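Yersinopine dehydrogenase (Yersinia pestis, PDB 6C4M) catalyses the NADPH-dependent reductive condensation of pyruvate with an amino-acid-derived intermediate, the last step in making the metallophore yersinopine. Local coordinates at residues Ser140-Gln149 and Leu247-Tyr258; Ile319-Asp327 and Val337-Pro346. All blocks are in the same frame, centred on the assembly; numbering follows the deposited sequence.

Overall arrangement
Contact 1 lies deep in the chain, about 9 Å from its centre; contact 2 sits about 22 Å from that centre and is partly exposed. Their chemistry follows their place. In contact 1 a buried glutamate takes up the amides of a turn and a helix start; serines and a water complete its site, and an asparagine and a second water hold the other end of the turn. Contact 2 instead packs helix 321-329 against helix 339-344 through leucine, isoleucine and phenylalanine, and puts its arginine-aspartate salt bridge toward solvent. The two share no element, but they touch: Tyr258, Phe253 and Arg252 of contact 1 pack on Ile319 of contact 2, and Phe253 also meets Phe324.

Contact 1: Ser140-Gln149 and Leu247-Tyr258; sequences SSMGSGLMVQ and LLAAERFSITNY
A buried, largely polar contact joins the carboxylate of Glu251 to the turn that follows strand 134-137 and leads into helix 144-154; the Ser140 side chain is about 8 Å from the bound NADP. The type II turn Ser141-Ser144 and the first turn of that helix present amides, and Glu251 takes two of them. Its OE2 accepts from Gly145 N at 2.7 Å on the syn side, whereas OE1 receives Gly143 N at 2.9 Å from well above the carboxylate plane. Water 2 donates to OE1 and accepts from Leu146 N, and Ser164 hydrogen-bonds OE2, so both oxygens have several partners. Gly145 lets the helix backbone come up to Leu247 CD1 and the carboxylate. With CG beside its own backbone N (chi1 -69°) and the chain extended beyond, Glu251 reaches straight into the turn. Ser144 OG donates to Ser141 O, bracing the same turn from within.

At the other end Asn257 ND2 gives a 2.9 Å bond, in its amide plane, to Ser141 OG, while water 1 bridges Asn257 OD1 and Ser140 O. Met142 runs past Asn257 in the opposite direction: its CG lies over the backbone of Glu251, and a bend at chi3 (-79°) brings CE to 3.9 Å from Asn257 CB. Met142 CB meets Leu248 CD1 at 3.8 Å. The Asn257-Ser141 bond ties this turn to helix 255-264, which carries His260, the inferred proton donor/acceptor. The amides at the helix start, together with the dipole of helix 144-154, would probably favour an ionised Glu251 despite its burial.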
loop_
_atom_site.group_PDB
_atom_site.type_symbol
_atom_site.label_atom_id
_atom_site.label_comp_id
_atom_site.label_asym_id
_atom_site.label_seq_id
_atom_site.Cartn_x
_atom_site.Cartn_y
_atom_site.Cartn_z
ATOM N N SER A 140 28.488 10.177 -6.164
ATOM C CA SER A 140 28.524 10.684 -7.518
ATOM C C SER A 140 27.134 10.744 -8.151
ATOM O O SER A 140 26.145 10.215 -7.633
ATOM C CB SER A 140 29.426 9.790 -8.351
ATOM O OG SER A 140 30.169 10.550 -9.261
ATOM N N SER A 141 27.075 11.376 -9.318
ATOM C CA SER A 141 25.934 11.281 -10.220
ATOM C C SER A 141 26.452 10.783 -11.562
ATOM O O SER A 141 27.657 10.800 -11.832
ATOM C CB SER A 141 25.224 12.626 -10.382
ATOM O OG SER A 141 24.057 12.500 -11.195
ATOM N N MET A 142 25.528 10.379 -12.427
ATOM C CA MET A 142 25.912 10.004 -13.782
ATOM C C MET A 142 26.500 11.205 -14.515
ATOM O O MET A 142 25.857 12.255 -14.622
ATOM C CB MET A 142 24.712 9.473 -14.559
ATOM C CG MET A 142 24.432 7.985 -14.330
ATOM S SD MET A 142 22.824 7.401 -14.997
ATOM C CE MET A 142 21.690 7.961 -13.738
ATOM N N GLY A 143 27.713 11.023 -15.051
ATOM C CA GLY A 143 28.432 12.069 -15.752
ATOM C C GLY A 143 29.437 12.798 -14.889
ATOM O O GLY A 143 30.314 13.493 -15.423
ATOM N N SER A 144 29.356 12.624 -13.573
ATOM C CA SER A 144 30.254 13.335 -12.679
ATOM C C SER A 144 31.711 13.068 -13.045
ATOM O O SER A 144 32.523 13.995 -13.117
ATOM C CB SER A 144 29.979 12.925 -11.238
ATOM O OG SER A 144 28.703 13.373 -10.845
ATOM N N GLY A 145 32.052 11.803 -13.284
ATOM C CA GLY A 145 33.441 11.451 -13.491
ATOM C C GLY A 145 33.983 12.019 -14.789
ATOM O O GLY A 145 35.091 12.526 -14.827
ATOM N N LEU A 146 33.216 11.905 -15.871
ATOM C CA LEU A 146 33.621 12.506 -17.127
ATOM C C LEU A 146 33.852 14.004 -16.960
ATOM O O LEU A 146 34.808 14.555 -17.508
ATOM C CB LEU A 146 32.550 12.267 -18.185
ATOM C CG LEU A 146 32.480 10.885 -18.783
ATOM C CD1 LEU A 146 31.152 10.669 -19.521
ATOM C CD2 LEU A 146 33.655 10.652 -19.711
ATOM N N MET A 147 32.957 14.682 -16.233
ATOM C CA MET A 147 33.091 16.116 -16.021
ATOM C C MET A 147 34.380 16.436 -15.273
ATOM O O MET A 147 35.153 17.315 -15.675
ATOM C CB MET A 147 31.886 16.624 -15.240
ATOM C CG MET A 147 31.576 18.102 -15.424
ATOM S SD MET A 147 30.884 18.792 -13.899
ATOM C CE MET A 147 32.549 18.852 -13.119
ATOM N N VAL A 148 34.609 15.746 -14.161
ATOM C CA VAL A 148 35.829 15.963 -13.383
ATOM C C VAL A 148 37.075 15.655 -14.209
ATOM O O VAL A 148 38.081 16.375 -14.117
ATOM C CB VAL A 148 35.771 15.133 -12.095
ATOM C CG1 VAL A 148 37.099 15.146 -11.342
ATOM C CG2 VAL A 148 34.631 15.674 -11.262
ATOM N N GLN A 149 37.059 14.575 -15.000
ATOM C CA GLN A 149 38.213 14.288 -15.855
ATOM C C GLN A 149 38.539 15.478 -16.733
ATOM O O GLN A 149 39.712 15.846 -16.931
ATOM C CB GLN A 149 37.950 13.102 -16.775
ATOM C CG GLN A 149 38.058 11.736 -16.191
ATOM C CD GLN A 149 37.857 10.713 -17.283
ATOM O OE1 GLN A 149 36.827 10.074 -17.335
ATOM N NE2 GLN A 149 38.812 10.613 -18.205
ATOM N N LEU A 247 33.644 5.026 -15.220
ATOM C CA LEU A 247 33.021 5.874 -14.211
ATOM C C LEU A 247 31.499 5.808 -14.324
ATOM O O LEU A 247 30.803 5.590 -13.330
ATOM C CB LEU A 247 33.516 7.322 -14.363
ATOM C CG LEU A 247 35.022 7.444 -14.086
ATOM C CD1 LEU A 247 35.649 8.654 -14.805
ATOM C CD2 LEU A 247 35.285 7.490 -12.552
ATOM N N LEU A 248 30.975 5.927 -15.540
ATOM C CA LEU A 248 29.523 5.892 -15.728
ATOM C C LEU A 248 28.949 4.541 -15.317
ATOM O O LEU A 248 27.835 4.475 -14.778
ATOM C CB LEU A 248 29.200 6.191 -17.185
ATOM C CG LEU A 248 27.984 6.977 -17.664
ATOM C CD1 LEU A 248 27.552 8.146 -16.754
ATOM C CD2 LEU A 248 28.359 7.487 -19.042
ATOM N N ALA A 249 29.702 3.458 -15.541
ATOM C CA ALA A 249 29.231 2.129 -15.199
ATOM C C ALA A 249 29.133 1.917 -13.697
ATOM O O ALA A 249 28.504 0.946 -13.271
ATOM C CB ALA A 249 30.135 1.064 -15.803
ATOM N N ALA A 250 29.749 2.780 -12.890
ATOM C CA ALA A 250 29.472 2.801 -11.454
ATOM C C ALA A 250 28.365 3.803 -11.109
ATOM O O ALA A 250 27.517 3.512 -10.255
ATOM C CB ALA A 250 30.727 3.163 -10.660
ATOM N N GLU A 251 28.369 4.972 -11.776
ATOM C CA GLU A 251 27.462 6.058 -11.423
ATOM C C GLU A 251 26.013 5.683 -11.725
ATOM O O GLU A 251 25.082 6.232 -11.131
ATOM C CB GLU A 251 27.860 7.332 -12.191
ATOM C CG GLU A 251 29.195 7.948 -11.749
ATOM C CD GLU A 251 29.855 8.877 -12.782
ATOM O OE1 GLU A 251 29.402 8.975 -13.945
ATOM O OE2 GLU A 251 30.891 9.516 -12.431
ATOM N N ARG A 252 25.817 4.802 -12.694
ATOM C CA ARG A 252 24.498 4.319 -13.028
ATOM C C ARG A 252 23.800 3.683 -11.833
ATOM O O ARG A 252 22.582 3.558 -11.856
ATOM C CB ARG A 252 24.592 3.331 -14.185
ATOM C CG ARG A 252 25.317 2.038 -13.837
ATOM C CD ARG A 252 25.374 1.103 -15.039
ATOM N NE ARG A 252 26.232 -0.050 -14.739
ATOM C CZ ARG A 252 25.984 -1.312 -15.094
ATOM N NH1 ARG A 252 24.906 -1.621 -15.801
ATOM N NH2 ARG A 252 26.833 -2.270 -14.739
ATOM N N PHE A 253 24.535 3.312 -10.783
ATOM C CA PHE A 253 23.963 2.787 -9.552
ATOM C C PHE A 253 23.699 3.861 -8.490
ATOM O O PHE A 253 23.760 3.563 -7.283
ATOM C CB PHE A 253 24.884 1.691 -8.999
ATOM C CG PHE A 253 24.933 0.471 -9.858
ATOM C CD1 PHE A 253 23.871 -0.403 -9.867
ATOM C CD2 PHE A 253 26.020 0.201 -10.661
ATOM C CE1 PHE A 253 23.892 -1.542 -10.656
ATOM C CE2 PHE A 253 26.049 -0.928 -11.466
ATOM C CZ PHE A 253 24.985 -1.804 -11.460
ATOM N N SER A 254 23.375 5.099 -8.890
ATOM C CA SER A 254 22.968 6.148 -7.944
ATOM C C SER A 254 21.439 6.101 -7.764
ATOM O O SER A 254 20.691 6.620 -8.595
ATOM C CB SER A 254 23.401 7.530 -8.431
ATOM O OG SER A 254 24.801 7.548 -8.700
ATOM N N ILE A 255 20.971 5.567 -6.634
ATOM C CA ILE A 255 19.539 5.344 -6.449
ATOM C C ILE A 255 18.742 6.645 -6.603
ATOM O O ILE A 255 17.655 6.644 -7.196
ATOM C CB ILE A 255 19.282 4.690 -5.080
ATOM C CG1 ILE A 255 17.782 4.357 -4.917
ATOM C CG2 ILE A 255 19.792 5.590 -3.961
ATOM C CD1 ILE A 255 17.455 3.635 -3.653
ATOM N N THR A 256 19.255 7.770 -6.068
ATOM C CA THR A 256 18.444 8.980 -5.998
ATOM C C THR A 256 18.147 9.542 -7.371
ATOM O O THR A 256 17.133 10.216 -7.536
ATOM C CB THR A 256 19.095 10.069 -5.149
ATOM O OG1 THR A 256 20.345 10.447 -5.742
ATOM C CG2 THR A 256 19.296 9.578 -3.713
ATOM N N ASN A 257 18.981 9.273 -8.369
ATOM C CA ASN A 257 18.646 9.743 -9.710
ATOM C C ASN A 257 17.397 9.073 -10.249
ATOM O O ASN A 257 16.696 9.665 -11.077
ATOM C CB ASN A 257 19.794 9.500 -10.677
ATOM C CG ASN A 257 21.027 10.366 -10.368
ATOM O OD1 ASN A 257 21.611 10.258 -9.291
ATOM N ND2 ASN A 257 21.408 11.238 -11.311
ATOM N N TYR A 258 17.124 7.835 -9.825
ATOM C CA TYR A 258 15.954 7.086 -10.278
ATOM C C TYR A 258 14.708 7.422 -9.469
ATOM O O TYR A 258 13.620 7.538 -10.038
ATOM C CB TYR A 258 16.220 5.576 -10.183
ATOM C CG TYR A 258 17.303 5.100 -11.115
ATOM C CD1 TYR A 258 17.010 4.761 -12.425
ATOM C CD2 TYR A 258 18.623 5.016 -10.691
ATOM C CE1 TYR A 258 18.018 4.317 -13.286
ATOM C CE2 TYR A 258 19.635 4.582 -11.541
ATOM C CZ TYR A 258 19.325 4.255 -12.848
ATOM O OH TYR A 258 20.309 3.819 -13.731
HETATM O O HOH W 1 23.427 11.110 -7.454
HETATM O O HOH W 2 31.137 9.922 -15.719
#

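Contact 2: Ile319-Asp327 and Val337-Pro346; sequences INLLRFLND and VSRRWIDEFP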
loop_
_atom_site.group_PDB
_atom_site.type_symbol
_atom_site.label_atom_id
_atom_site.label_comp_id
_atom_site.label_asym_id
_atom_site.label_seq_id
_atom_site.Cartn_x
_atom_site.Cartn_y
_atom_site.Cartn_z
ATOM N N ILE A 319 20.985 -0.583 -15.812
ATOM C CA ILE A 319 20.803 -1.452 -14.652
ATOM C C ILE A 319 19.439 -2.146 -14.715
ATOM O O ILE A 319 18.590 -1.779 -15.532
ATOM C CB ILE A 319 20.932 -0.655 -13.341
ATOM C CG1 ILE A 319 19.700 0.221 -13.090
ATOM C CG2 ILE A 319 22.203 0.204 -13.371
ATOM C CD1 ILE A 319 19.740 0.956 -11.754
ATOM N N ASN A 320 19.260 -3.170 -13.878
ATOM C CA ASN A 320 17.953 -3.718 -13.506
ATOM C C ASN A 320 17.462 -2.938 -12.293
ATOM O O ASN A 320 17.914 -3.172 -11.166
ATOM C CB ASN A 320 18.087 -5.204 -13.190
ATOM C CG ASN A 320 16.748 -5.842 -12.752
ATOM O OD1 ASN A 320 15.845 -5.150 -12.293
ATOM N ND2 ASN A 320 16.658 -7.172 -12.855
ATOM N N LEU A 321 16.537 -1.998 -12.521
ATOM C CA LEU A 321 16.123 -1.095 -11.451
ATOM C C LEU A 321 15.567 -1.854 -10.256
ATOM O O LEU A 321 15.948 -1.596 -9.108
ATOM C CB LEU A 321 15.099 -0.094 -11.980
ATOM C CG LEU A 321 14.499 0.817 -10.909
ATOM C CD1 LEU A 321 15.561 1.662 -10.210
ATOM C CD2 LEU A 321 13.419 1.690 -11.536
ATOM N N LEU A 322 14.665 -2.801 -10.495
ATOM C CA LEU A 322 14.004 -3.454 -9.372
ATOM C C LEU A 322 14.985 -4.347 -8.595
ATOM O O LEU A 322 15.012 -4.322 -7.355
ATOM C CB LEU A 322 12.773 -4.234 -9.879
ATOM C CG LEU A 322 11.921 -4.877 -8.788
ATOM C CD1 LEU A 322 11.417 -3.864 -7.741
ATOM C CD2 LEU A 322 10.748 -5.705 -9.363
ATOM N N ARG A 323 15.855 -5.082 -9.303
ATOM C CA ARG A 323 16.909 -5.842 -8.617
ATOM C C ARG A 323 17.806 -4.926 -7.791
ATOM O O ARG A 323 18.147 -5.251 -6.645
ATOM C CB ARG A 323 17.762 -6.637 -9.620
ATOM C CG ARG A 323 18.847 -7.582 -8.969
ATOM C CD ARG A 323 20.114 -7.747 -9.840
ATOM N NE ARG A 323 20.678 -6.427 -10.041
ATOM C CZ ARG A 323 21.316 -5.731 -9.108
ATOM N NH1 ARG A 323 21.560 -6.257 -7.905
ATOM N NH2 ARG A 323 21.730 -4.507 -9.400
ATOM N N PHE A 324 18.206 -3.786 -8.362
ATOM C CA PHE A 324 19.037 -2.822 -7.636
ATOM C C PHE A 324 18.326 -2.329 -6.381
ATOM O O PHE A 324 18.901 -2.327 -5.289
ATOM C CB PHE A 324 19.383 -1.651 -8.565
ATOM C CG PHE A 324 20.123 -0.514 -7.895
ATOM C CD1 PHE A 324 21.435 -0.680 -7.445
ATOM C CD2 PHE A 324 19.529 0.739 -7.767
ATOM C CE1 PHE A 324 22.128 0.374 -6.845
ATOM C CE2 PHE A 324 20.219 1.799 -7.176
ATOM C CZ PHE A 324 21.523 1.617 -6.727
ATOM N N LEU A 325 17.077 -1.877 -6.522
ATOM C CA LEU A 325 16.341 -1.392 -5.355
ATOM C C LEU A 325 16.224 -2.460 -4.283
ATOM O O LEU A 325 16.409 -2.187 -3.091
ATOM C CB LEU A 325 14.945 -0.940 -5.749
ATOM C CG LEU A 325 14.848 0.216 -6.725
ATOM C CD1 LEU A 325 13.373 0.434 -7.163
ATOM C CD2 LEU A 325 15.400 1.491 -6.105
ATOM N N ASN A 326 15.847 -3.672 -4.679
ATOM C CA ASN A 326 15.580 -4.696 -3.680
ATOM C C ASN A 326 16.886 -5.274 -3.146
ATOM O O ASN A 326 17.098 -5.317 -1.930
ATOM C CB ASN A 326 14.717 -5.806 -4.277
ATOM C CG ASN A 326 14.158 -6.748 -3.229
ATOM O OD1 ASN A 326 13.125 -6.488 -2.618
ATOM N ND2 ASN A 326 14.854 -7.864 -3.012
ATOM N N ASP A 327 17.772 -5.702 -4.049
ATOM C CA ASP A 327 18.913 -6.525 -3.640
ATOM C C ASP A 327 20.127 -5.692 -3.242
ATOM O O ASP A 327 20.953 -6.170 -2.467
ATOM C CB ASP A 327 19.309 -7.504 -4.756
ATOM C CG ASP A 327 18.281 -8.593 -4.997
ATOM O OD1 ASP A 327 17.210 -8.620 -4.322
ATOM O OD2 ASP A 327 18.550 -9.433 -5.891
ATOM N N VAL A 337 6.989 -8.812 -3.582
ATOM C CA VAL A 337 7.690 -8.712 -4.858
ATOM C C VAL A 337 8.419 -10.022 -5.121
ATOM O O VAL A 337 9.441 -10.307 -4.486
ATOM C CB VAL A 337 8.673 -7.530 -4.880
ATOM C CG1 VAL A 337 9.422 -7.498 -6.204
ATOM C CG2 VAL A 337 7.910 -6.212 -4.639
ATOM N N SER A 338 7.970 -10.761 -6.131
ATOM C CA SER A 338 8.507 -12.088 -6.354
ATOM C C SER A 338 9.946 -12.011 -6.884
ATOM O O SER A 338 10.396 -10.992 -7.426
ATOM C CB SER A 338 7.624 -12.846 -7.344
ATOM O OG SER A 338 7.698 -12.194 -8.599
ATOM N N ARG A 339 10.680 -13.117 -6.735
ATOM C CA ARG A 339 11.999 -13.178 -7.362
ATOM C C ARG A 339 11.858 -13.143 -8.868
ATOM O O ARG A 339 12.720 -12.603 -9.561
ATOM C CB ARG A 339 12.775 -14.451 -6.952
ATOM C CG ARG A 339 13.177 -14.526 -5.491
ATOM C CD ARG A 339 13.897 -13.283 -5.040
ATOM N NE ARG A 339 15.011 -12.918 -5.927
ATOM C CZ ARG A 339 15.860 -11.930 -5.679
ATOM N NH1 ARG A 339 15.772 -11.239 -4.549
ATOM N NH2 ARG A 339 16.805 -11.643 -6.558
ATOM N N ARG A 340 10.782 -13.714 -9.400
ATOM C CA ARG A 340 10.550 -13.584 -10.832
ATOM C C ARG A 340 10.451 -12.113 -11.241
ATOM O O ARG A 340 10.997 -11.712 -12.277
ATOM C CB ARG A 340 9.284 -14.327 -11.236
ATOM C CG ARG A 340 9.087 -14.424 -12.753
ATOM C CD ARG A 340 7.611 -14.626 -13.119
ATOM N NE ARG A 340 7.245 -13.735 -14.226
ATOM C CZ ARG A 340 6.295 -12.813 -14.205
ATOM N NH1 ARG A 340 5.521 -12.621 -13.141
ATOM N NH2 ARG A 340 6.099 -12.085 -15.293
ATOM N N TRP A 341 9.726 -11.299 -10.466
ATOM C CA TRP A 341 9.577 -9.892 -10.840
ATOM C C TRP A 341 10.943 -9.185 -10.838
ATOM O O TRP A 341 11.242 -8.367 -11.714
ATOM C CB TRP A 341 8.579 -9.201 -9.898
ATOM C CG TRP A 341 7.124 -9.161 -10.419
ATOM C CD1 TRP A 341 6.660 -9.604 -11.631
ATOM C CD2 TRP A 341 5.979 -8.642 -9.724
ATOM N NE1 TRP A 341 5.310 -9.379 -11.733
ATOM C CE2 TRP A 341 4.873 -8.787 -10.576
ATOM C CE3 TRP A 341 5.792 -8.051 -8.470
ATOM C CZ2 TRP A 341 3.592 -8.376 -10.209
ATOM C CZ3 TRP A 341 4.546 -7.632 -8.118
ATOM C CH2 TRP A 341 3.449 -7.792 -8.980
ATOM N N ILE A 342 11.784 -9.526 -9.872
ATOM C CA ILE A 342 13.102 -8.912 -9.750
ATOM C C ILE A 342 13.994 -9.319 -10.915
ATOM O O ILE A 342 14.587 -8.468 -11.591
ATOM C CB ILE A 342 13.704 -9.294 -8.392
ATOM C CG1 ILE A 342 12.968 -8.513 -7.301
ATOM C CG2 ILE A 342 15.240 -9.049 -8.354
ATOM C CD1 ILE A 342 13.130 -9.092 -5.902
ATOM N N ASP A 343 14.092 -10.625 -11.171
ATOM C CA ASP A 343 15.056 -11.119 -12.158
ATOM C C ASP A 343 14.650 -10.736 -13.564
ATOM O O ASP A 343 15.506 -10.536 -14.425
ATOM C CB ASP A 343 15.190 -12.658 -12.115
ATOM C CG ASP A 343 15.690 -13.183 -10.790
ATOM O OD1 ASP A 343 16.374 -12.419 -10.084
ATOM O OD2 ASP A 343 15.383 -14.364 -10.469
ATOM N N GLU A 344 13.354 -10.685 -13.833
ATOM C CA GLU A 344 12.882 -10.476 -15.191
ATOM C C GLU A 344 12.432 -9.044 -15.429
ATOM O O GLU A 344 12.004 -8.726 -16.544
ATOM C CB GLU A 344 11.744 -11.466 -15.504
ATOM C CG GLU A 344 12.129 -12.944 -15.278
ATOM C CD GLU A 344 11.042 -13.952 -15.704
ATOM O OE1 GLU A 344 9.901 -13.540 -16.043
ATOM O OE2 GLU A 344 11.335 -15.176 -15.694
ATOM N N PHE A 345 12.534 -8.174 -14.418
ATOM C CA PHE A 345 12.009 -6.805 -14.509
ATOM C C PHE A 345 12.276 -6.137 -15.847
ATOM O O PHE A 345 11.332 -5.575 -16.419
ATOM C CB PHE A 345 12.572 -5.914 -13.392
ATOM C CG PHE A 345 12.039 -4.504 -13.421
ATOM C CD1 PHE A 345 10.769 -4.202 -12.920
ATOM C CD2 PHE A 345 12.796 -3.483 -13.950
ATOM C CE1 PHE A 345 10.291 -2.908 -12.943
ATOM C CE2 PHE A 345 12.319 -2.198 -13.986
ATOM C CZ PHE A 345 11.063 -1.912 -13.483
ATOM N N PRO A 346 13.494 -6.151 -16.397
ATOM C CA PRO A 346 13.730 -5.399 -17.636
ATOM C C PRO A 346 12.973 -5.962 -18.816
ATOM O O PRO A 346 12.704 -5.217 -19.763
ATOM C CB PRO A 346 15.255 -5.499 -17.836
ATOM C CG PRO A 346 15.822 -5.966 -16.512
ATOM C CD PRO A 346 14.713 -6.821 -15.916
#
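Helix 321-327 and helix 339-344 pack with their axes 7.9 Å apart at an angle of 123°, closest in backbone where Arg323 faces Ile342. Ile342 is the knob, seated among Leu322, Arg323, Asn326 and Asp327: its CG2 rests 3.6 Å from Arg323 CA, and CD1 reaches the amide of Asn326. Leu322 lies at about a right angle to Ile342 and brings its CD2 against Val337 CG1 and the Trp341 carbonyl O. Its CB sits over one face of the Phe345 ring in a CH-pi contact, 3.9 Å from the centroid. A single knob-into-hole thus joins the two helices of this pair, and helix 350-364 packs on Leu325, Phe345 and Trp341; Trp341 also packs on Pro294 of the second subunit.

Asn320 works at both helices. As N-cap of helix 321-329 its OD1 accepts from Arg323 N, which approaches from above the carbonyl plane, and its ND2 donates to Ile342 O at 2.8 Å, nearly straight at 164°. CG lies opposite the backbone N (chi1 178°), carrying the amide across to the other helix beside the Pro346 ring. Toward solvent Arg339 grips Asp327 end-on, its guanidinium and the carboxylate nearly coplanar: NH1 meets OD1 at 3.0 Å and NH2 meets OD2 at 2.9 Å, each on a syn lone pair. Asn326 ND2 also donates to Asp327 OD1, nearly along its C-O axis, and a long salt bridge links Arg339 to Asp343.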